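Local coordinates for protein 401aa long hypothetical glucose-1-phosphate thymidylyltransferase (Sulfolobus tokodaii, PDB 2GGO) that transfers nucleotidyl groups to sugar 1-phosphates and, as a bifunctional enzyme, takes part in the synthesis of UDP-N-acetylglucosamine and UDP-N-acetylgalactosamine, at residues 75-87 against 176-188. Residues are numbered along the deposited sequence; the frame is centred on the assembly and turned at random.
Sequences DDIKGTGAAILSA and ISERGELELTDAI
Leu182 is gripped by segment 75-87 through both of its backbone polar atoms. Its N donates to Lys78 O at 3.1 Å; the donor lies in the carbonyl plane, although the N-H is bent (135° at the hydrogen). Its O accepts from Gly81 N at 2.8 Å, tilted 26° from the carbonyl plane, and from Ala82 N in a weak bond. The carbonyl thus faces the start of the 80-83 turn, meeting two successive amides. Followed outward, the Leu182 side chain runs along this turn: CB meets Ala82 CB at 4.1 Å, CG sits over the Gly81-Ala82 peptide (3.7 Å to Ala82 N), and CD2 ends against Leu85 CG, the two leucines crossing at about a right angle. CG stands opposite the backbone N (chi1 168°), which directs the branch along the turn; Leu171 of helix 166-173 and Ile174 of the loop after it also touch this side chain.

Thr80 makes the neighbouring link. Its OG1 sits between its own N and carbonyl carbon and accepts from Leu184 N, 2.7 Å away, at the beginning of helix 184-194. Glu181 folds across Gly79, its OE2 lying 3.5 Å from Gly79 CA; its other oxygen, OE1, forms a salt bridge with Arg179 NH1, which would hold the carboxylate beside the glycine. With no side chain at Gly79 or Gly81, the backbones can come this close. Gly79 and Thr80 probably contact the nucleoside triphosphate and the sugar phosphate, respectively, and Thr80 also lies beside Tyr97; the contact thus joins the loop between strands 69-72 and 92-97 to the approach to helix 184-194, consistent with a place at the edge of the substrate site of a GT-A-type nucleotidyltransferase domain.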
ATOM      1  N   ASP A  75      10.734  18.420 -12.004  1.00 86.16           N
ATOM      2  CA  ASP A  75      10.859  17.399 -13.036  1.00 89.23           C
ATOM      3  C   ASP A  75      12.287  17.140 -13.469  1.00 91.14           C
ATOM      4  O   ASP A  75      12.647  16.003 -13.787  1.00 91.61           O
ATOM      5  CB  ASP A  75      10.001  17.747 -14.242  1.00 89.35           C
ATOM      6  CG  ASP A  75       8.592  17.228 -14.107  1.00 90.92           C
ATOM      7  OD1 ASP A  75       8.006  17.356 -13.001  1.00 91.83           O
ATOM      8  OD2 ASP A  75       8.080  16.680 -15.111  1.00 92.68           O
ATOM      9  N   ASP A  76      13.100  18.193 -13.479  1.00 93.46           N
ATOM     10  CA  ASP A  76      14.532  18.052 -13.769  1.00 95.70           C
ATOM     11  C   ASP A  76      15.292  17.129 -12.774  1.00 96.65           C
ATOM     12  O   ASP A  76      16.482  16.839 -12.984  1.00 97.06           O
ATOM     13  CB  ASP A  76      15.233  19.431 -13.949  1.00 96.07           C
ATOM     14  CG  ASP A  76      14.713  20.529 -12.977  1.00 97.52           C
ATOM     15  OD1 ASP A  76      14.310  20.213 -11.824  1.00 99.12           O
ATOM     16  OD2 ASP A  76      14.731  21.724 -13.374  1.00 97.71           O
ATOM     17  N   ILE A  77      14.588  16.651 -11.735  1.00 97.57           N
ATOM     18  CA  ILE A  77      15.171  15.817 -10.649  1.00 98.33           C
ATOM     19  C   ILE A  77      14.219  14.727 -10.077  1.00 98.52           C
ATOM     20  O   ILE A  77      12.988  14.777 -10.290  1.00 98.72           O
ATOM     21  CB  ILE A  77      15.763  16.703  -9.470  1.00 98.54           C
ATOM     22  CG1 ILE A  77      14.930  17.994  -9.265  1.00 98.66           C
ATOM     23  CG2 ILE A  77      17.281  16.970  -9.684  1.00 98.78           C
ATOM     24  CD1 ILE A  77      15.604  19.122  -8.454  1.00 98.36           C
ATOM     25  N   LYS A  78      14.801  13.747  -9.369  1.00 98.46           N
ATOM     26  CA  LYS A  78      14.034  12.699  -8.649  1.00 98.34           C
ATOM     27  C   LYS A  78      14.645  12.322  -7.274  1.00 97.99           C
ATOM     28  O   LYS A  78      15.858  12.411  -7.080  1.00 97.91           O
ATOM     29  CB  LYS A  78      13.812  11.450  -9.535  1.00 98.49           C
ATOM     30  CG  LYS A  78      14.905  10.376  -9.458  1.00 98.63           C
ATOM     31  CD  LYS A  78      15.092   9.659 -10.792  1.00 98.88           C
ATOM     32  CE  LYS A  78      15.955  10.466 -11.767  1.00 99.08           C
ATOM     33  NZ  LYS A  78      17.321  10.770 -11.230  1.00 98.79           N
ATOM     34  N   GLY A  79      13.786  11.912  -6.335  1.00 97.64           N
ATOM     35  CA  GLY A  79      14.190  11.558  -4.962  1.00 96.96           C
ATOM     36  C   GLY A  79      13.167  11.840  -3.864  1.00 96.41           C
ATOM     37  O   GLY A  79      12.011  12.162  -4.131  1.00 96.58           O
ATOM     38  N   THR A  80      13.596  11.692  -2.616  1.00 95.97           N
ATOM     39  CA  THR A  80      12.803  12.105  -1.462  1.00 95.31           C
ATOM     40  C   THR A  80      13.085  13.581  -1.184  1.00 95.37           C
ATOM     41  O   THR A  80      12.194  14.341  -0.815  1.00 95.16           O
ATOM     42  CB  THR A  80      13.177  11.288  -0.226  1.00 95.07           C
ATOM     43  OG1 THR A  80      14.546  11.538   0.106  1.00 94.40           O
ATOM     44  CG2 THR A  80      12.999   9.801  -0.497  1.00 94.89           C
ATOM     45  N   GLY A  81      14.344  13.969  -1.377  1.00 95.50           N
ATOM     46  CA  GLY A  81      14.798  15.334  -1.151  1.00 95.70           C
ATOM     47  C   GLY A  81      14.563  16.287  -2.311  1.00 95.87           C
ATOM     48  O   GLY A  81      14.509  17.504  -2.111  1.00 96.01           O
ATOM     49  N   ALA A  82      14.446  15.746  -3.526  1.00 95.95           N
ATOM     50  CA  ALA A  82      14.081  16.546  -4.708  1.00 95.99           C
ATOM     51  C   ALA A  82      12.588  16.910  -4.660  1.00 95.96           C
ATOM     52  O   ALA A  82      12.132  17.861  -5.328  1.00 95.71           O
ATOM     53  CB  ALA A  82      14.426  15.797  -5.994  1.00 95.93           C
ATOM     54  N   ALA A  83      11.852  16.136  -3.849  1.00 95.93           N
ATOM     55  CA  ALA A  83      10.426  16.339  -3.576  1.00 95.65           C
ATOM     56  C   ALA A  83      10.224  17.620  -2.788  1.00 95.28           C
ATOM     57  O   ALA A  83       9.371  18.437  -3.125  1.00 95.27           O
ATOM     58  CB  ALA A  83       9.836  15.130  -2.818  1.00 95.64           C
ATOM     59  N   ILE A  84      11.036  17.783  -1.748  1.00 94.92           N
ATOM     60  CA  ILE A  84      11.014  18.983  -0.903  1.00 94.62           C
ATOM     61  C   ILE A  84      11.976  20.095  -1.391  1.00 94.16           C
ATOM     62  O   ILE A  84      12.206  21.092  -0.694  1.00 94.18           O
ATOM     63  CB  ILE A  84      11.199  18.625   0.604  1.00 94.77           C
ATOM     64  CG1 ILE A  84      11.856  17.243   0.747  1.00 94.95           C
ATOM     65  CG2 ILE A  84       9.842  18.654   1.330  1.00 94.40           C
ATOM     66  CD1 ILE A  84      12.422  16.959   2.110  1.00 95.20           C
ATOM     67  N   LEU A  85      12.532  19.911  -2.592  1.00 93.58           N
ATOM     68  CA  LEU A  85      13.004  21.038  -3.394  1.00 92.97           C
ATOM     69  C   LEU A  85      11.764  21.751  -3.923  1.00 92.32           C
ATOM     70  O   LEU A  85      11.864  22.781  -4.593  1.00 92.33           O
ATOM     71  CB  LEU A  85      13.907  20.600  -4.562  1.00 93.23           C
ATOM     72  CG  LEU A  85      15.442  20.542  -4.451  1.00 93.69           C
ATOM     73  CD1 LEU A  85      16.074  21.048  -5.755  1.00 94.00           C
ATOM     74  CD2 LEU A  85      16.004  21.327  -3.252  1.00 93.81           C
ATOM     75  N   SER A  86      10.599  21.171  -3.623  1.00 91.43           N
ATOM     76  CA  SER A  86       9.304  21.799  -3.863  1.00 90.57           C
ATOM     77  C   SER A  86       8.608  22.147  -2.534  1.00 90.13           C
ATOM     78  O   SER A  86       7.423  22.511  -2.537  1.00 90.25           O
ATOM     79  CB  SER A  86       8.405  20.909  -4.741  1.00 90.48           C
ATOM     80  OG  SER A  86       9.123  20.337  -5.826  1.00 89.75           O
ATOM     81  N   ALA A  87       9.344  22.043  -1.415  1.00 89.36           N
ATOM     82  CA  ALA A  87       8.847  22.467  -0.088  1.00 88.66           C
ATOM     83  C   ALA A  87       8.778  23.986   0.070  1.00 88.17           C
ATOM     84  O   ALA A  87       9.763  24.711  -0.150  1.00 88.08           O
ATOM     85  CB  ALA A  87       9.648  21.856   1.047  1.00 88.51           C
ATOM     86  N   ILE A 176      24.516  14.791  -4.610  1.00118.42           N
ATOM     87  CA  ILE A 176      23.518  13.734  -4.752  1.00119.24           C
ATOM     88  C   ILE A 176      23.316  13.266  -6.199  1.00119.63           C
ATOM     89  O   ILE A 176      23.212  14.097  -7.105  1.00119.71           O
ATOM     90  CB  ILE A 176      22.138  14.191  -4.163  1.00119.39           C
ATOM     91  CG1 ILE A 176      21.978  15.725  -4.215  1.00119.64           C
ATOM     92  CG2 ILE A 176      21.964  13.694  -2.722  1.00119.29           C
ATOM     93  CD1 ILE A 176      21.595  16.320  -5.580  1.00119.74           C
ATOM     94  N   SER A 177      23.283  11.951  -6.442  1.00120.09           N
ATOM     95  CA  SER A 177      23.665  10.896  -5.485  1.00120.54           C
ATOM     96  C   SER A 177      24.111   9.656  -6.238  1.00120.71           C
ATOM     97  O   SER A 177      24.258   9.684  -7.467  1.00120.78           O
ATOM     98  CB  SER A 177      22.519  10.516  -4.545  1.00120.62           C
ATOM     99  OG  SER A 177      22.863  10.770  -3.193  1.00120.98           O
ATOM    100  N   GLU A 178      24.302   8.563  -5.495  1.00120.88           N
ATOM    101  CA  GLU A 178      24.796   7.304  -6.073  1.00120.98           C
ATOM    102  C   GLU A 178      23.666   6.347  -6.538  1.00120.71           C
ATOM    103  O   GLU A 178      23.910   5.162  -6.814  1.00120.72           O
ATOM    104  CB  GLU A 178      25.821   6.626  -5.132  1.00121.13           C
ATOM    105  CG  GLU A 178      26.998   7.537  -4.676  1.00121.86           C
ATOM    106  CD  GLU A 178      28.008   7.866  -5.789  1.00122.89           C
ATOM    107  OE1 GLU A 178      29.004   7.122  -5.941  1.00122.92           O
ATOM    108  OE2 GLU A 178      27.822   8.887  -6.496  1.00123.21           O
ATOM    109  N   ARG A 179      22.442   6.879  -6.624  1.00120.25           N
ATOM    110  CA  ARG A 179      21.326   6.240  -7.345  1.00119.77           C
ATOM    111  C   ARG A 179      20.682   7.250  -8.323  1.00119.27           C
ATOM    112  O   ARG A 179      19.809   6.896  -9.134  1.00119.31           O
ATOM    113  CB  ARG A 179      20.299   5.657  -6.360  1.00119.72           C
ATOM    114  CG  ARG A 179      19.046   5.054  -7.000  1.00119.88           C
ATOM    115  CD  ARG A 179      18.306   4.137  -6.037  1.00120.11           C
ATOM    116  NE  ARG A 179      16.857   4.127  -6.264  1.00120.64           N
ATOM    117  CZ  ARG A 179      15.954   4.617  -5.413  1.00120.85           C
ATOM    118  NH1 ARG A 179      16.339   5.165  -4.259  1.00120.51           N
ATOM    119  NH2 ARG A 179      14.657   4.559  -5.711  1.00120.68           N
ATOM    120  N   GLY A 180      21.153   8.500  -8.253  1.00118.54           N
ATOM    121  CA  GLY A 180      20.584   9.625  -9.003  1.00117.27           C
ATOM    122  C   GLY A 180      19.644  10.437  -8.126  1.00116.32           C
ATOM    123  O   GLY A 180      19.393  11.621  -8.386  1.00116.30           O
ATOM    124  N   GLU A 181      19.146   9.780  -7.078  1.00115.22           N
ATOM    125  CA  GLU A 181      18.176  10.332  -6.134  1.00114.14           C
ATOM    126  C   GLU A 181      18.749  11.364  -5.159  1.00113.20           C
ATOM    127  O   GLU A 181      19.548  11.010  -4.286  1.00113.31           O
ATOM    128  CB  GLU A 181      17.575   9.193  -5.308  1.00114.27           C
ATOM    129  CG  GLU A 181      16.199   8.730  -5.729  1.00114.54           C
ATOM    130  CD  GLU A 181      15.389   8.216  -4.545  1.00114.85           C
ATOM    131  OE1 GLU A 181      14.606   7.264  -4.734  1.00115.17           O
ATOM    132  OE2 GLU A 181      15.537   8.764  -3.426  1.00114.38           O
ATOM    133  N   LEU A 182      18.334  12.626  -5.283  1.00111.69           N
ATOM    134  CA  LEU A 182      18.588  13.586  -4.209  1.00110.37           C
ATOM    135  C   LEU A 182      17.795  13.120  -2.994  1.00108.96           C
ATOM    136  O   LEU A 182      16.565  13.179  -2.975  1.00108.78           O
ATOM    137  CB  LEU A 182      18.230  15.025  -4.617  1.00110.64           C
ATOM    138  CG  LEU A 182      18.154  16.180  -3.585  1.00111.31           C
ATOM    139  CD1 LEU A 182      19.175  16.122  -2.413  1.00111.19           C
ATOM    140  CD2 LEU A 182      18.219  17.534  -4.303  1.00110.77           C
ATOM    141  N   GLU A 183      18.518  12.628  -1.992  1.00107.22           N
ATOM    142  CA  GLU A 183      17.896  11.984  -0.840  1.00105.36           C
ATOM    143  C   GLU A 183      17.742  12.927   0.339  1.00103.56           C
ATOM    144  O   GLU A 183      18.470  13.917   0.469  1.00103.31           O
ATOM    145  CB  GLU A 183      18.697  10.749  -0.431  1.00105.51           C
ATOM    146  CG  GLU A 183      18.594   9.611  -1.425  1.00106.54           C
ATOM    147  CD  GLU A 183      19.836   8.738  -1.444  1.00108.27           C
ATOM    148  OE1 GLU A 183      19.965   7.847  -0.567  1.00109.18           O
ATOM    149  OE2 GLU A 183      20.679   8.941  -2.348  1.00108.40           O
ATOM    150  N   LEU A 184      16.781  12.619   1.196  1.00101.32           N
ATOM    151  CA  LEU A 184      16.601  13.400   2.391  1.00 99.28           C
ATOM    152  C   LEU A 184      17.646  12.986   3.407  1.00 98.02           C
ATOM    153  O   LEU A 184      18.450  13.810   3.832  1.00 98.04           O
ATOM    154  CB  LEU A 184      15.183  13.255   2.946  1.00 99.26           C
ATOM    155  CG  LEU A 184      14.647  14.337   3.895  1.00 98.44           C
ATOM    156  CD1 LEU A 184      15.242  15.720   3.647  1.00 97.65           C
ATOM    157  CD2 LEU A 184      13.145  14.392   3.782  1.00 98.07           C
ATOM    158  N   THR A 185      17.663  11.704   3.756  1.00 96.28           N
ATOM    159  CA  THR A 185      18.556  11.183   4.797  1.00 94.89           C
ATOM    160  C   THR A 185      19.995  11.735   4.782  1.00 93.80           C
ATOM    161  O   THR A 185      20.594  11.917   5.841  1.00 93.72           O
ATOM    162  CB  THR A 185      18.587   9.637   4.798  1.00 94.99           C
ATOM    163  OG1 THR A 185      18.690   9.153   3.453  1.00 95.17           O
ATOM    164  CG2 THR A 185      17.323   9.085   5.422  1.00 94.81           C
ATOM    165  N   ASP A 186      20.537  11.999   3.591  1.00 92.41           N
ATOM    166  CA  ASP A 186      21.882  12.563   3.433  1.00 90.86           C
ATOM    167  C   ASP A 186      22.002  13.878   4.165  1.00 89.57           C
ATOM    168  O   ASP A 186      22.930  14.071   4.954  1.00 89.42           O
ATOM    169  CB  ASP A 186      22.189  12.805   1.958  1.00 91.22           C
ATOM    170  CG  ASP A 186      22.527  11.533   1.206  1.00 91.83           C
ATOM    171  OD1 ASP A 186      22.911  10.529   1.855  1.00 91.44           O
ATOM    172  OD2 ASP A 186      22.408  11.549  -0.045  1.00 92.36           O
ATOM    173  N   ALA A 187      21.051  14.768   3.873  1.00 87.94           N
ATOM    174  CA  ALA A 187      20.953  16.099   4.470  1.00 86.30           C
ATOM    175  C   ALA A 187      20.702  16.047   5.978  1.00 85.20           C
ATOM    176  O   ALA A 187      21.240  16.857   6.732  1.00 85.13           O
ATOM    177  CB  ALA A 187      19.865  16.905   3.773  1.00 86.09           C
ATOM    178  N   ILE A 188      19.885  15.091   6.409  1.00 83.97           N
ATOM    179  CA  ILE A 188      19.607  14.877   7.830  1.00 82.72           C
ATOM    180  C   ILE A 188      20.867  14.406   8.558  1.00 82.28           C
ATOM    181  O   ILE A 188      21.017  14.625   9.770  1.00 82.34           O
ATOM    182  CB  ILE A 188      18.422  13.867   8.057  1.00 82.75           C
ATOM    183  CG1 ILE A 188      17.071  14.529   7.733  1.00 82.23           C
ATOM    184  CG2 ILE A 188      18.427  13.308   9.487  1.00 81.86           C
ATOM    185  CD1 ILE A 188      15.884  13.578   7.733  1.00 82.18           C
TER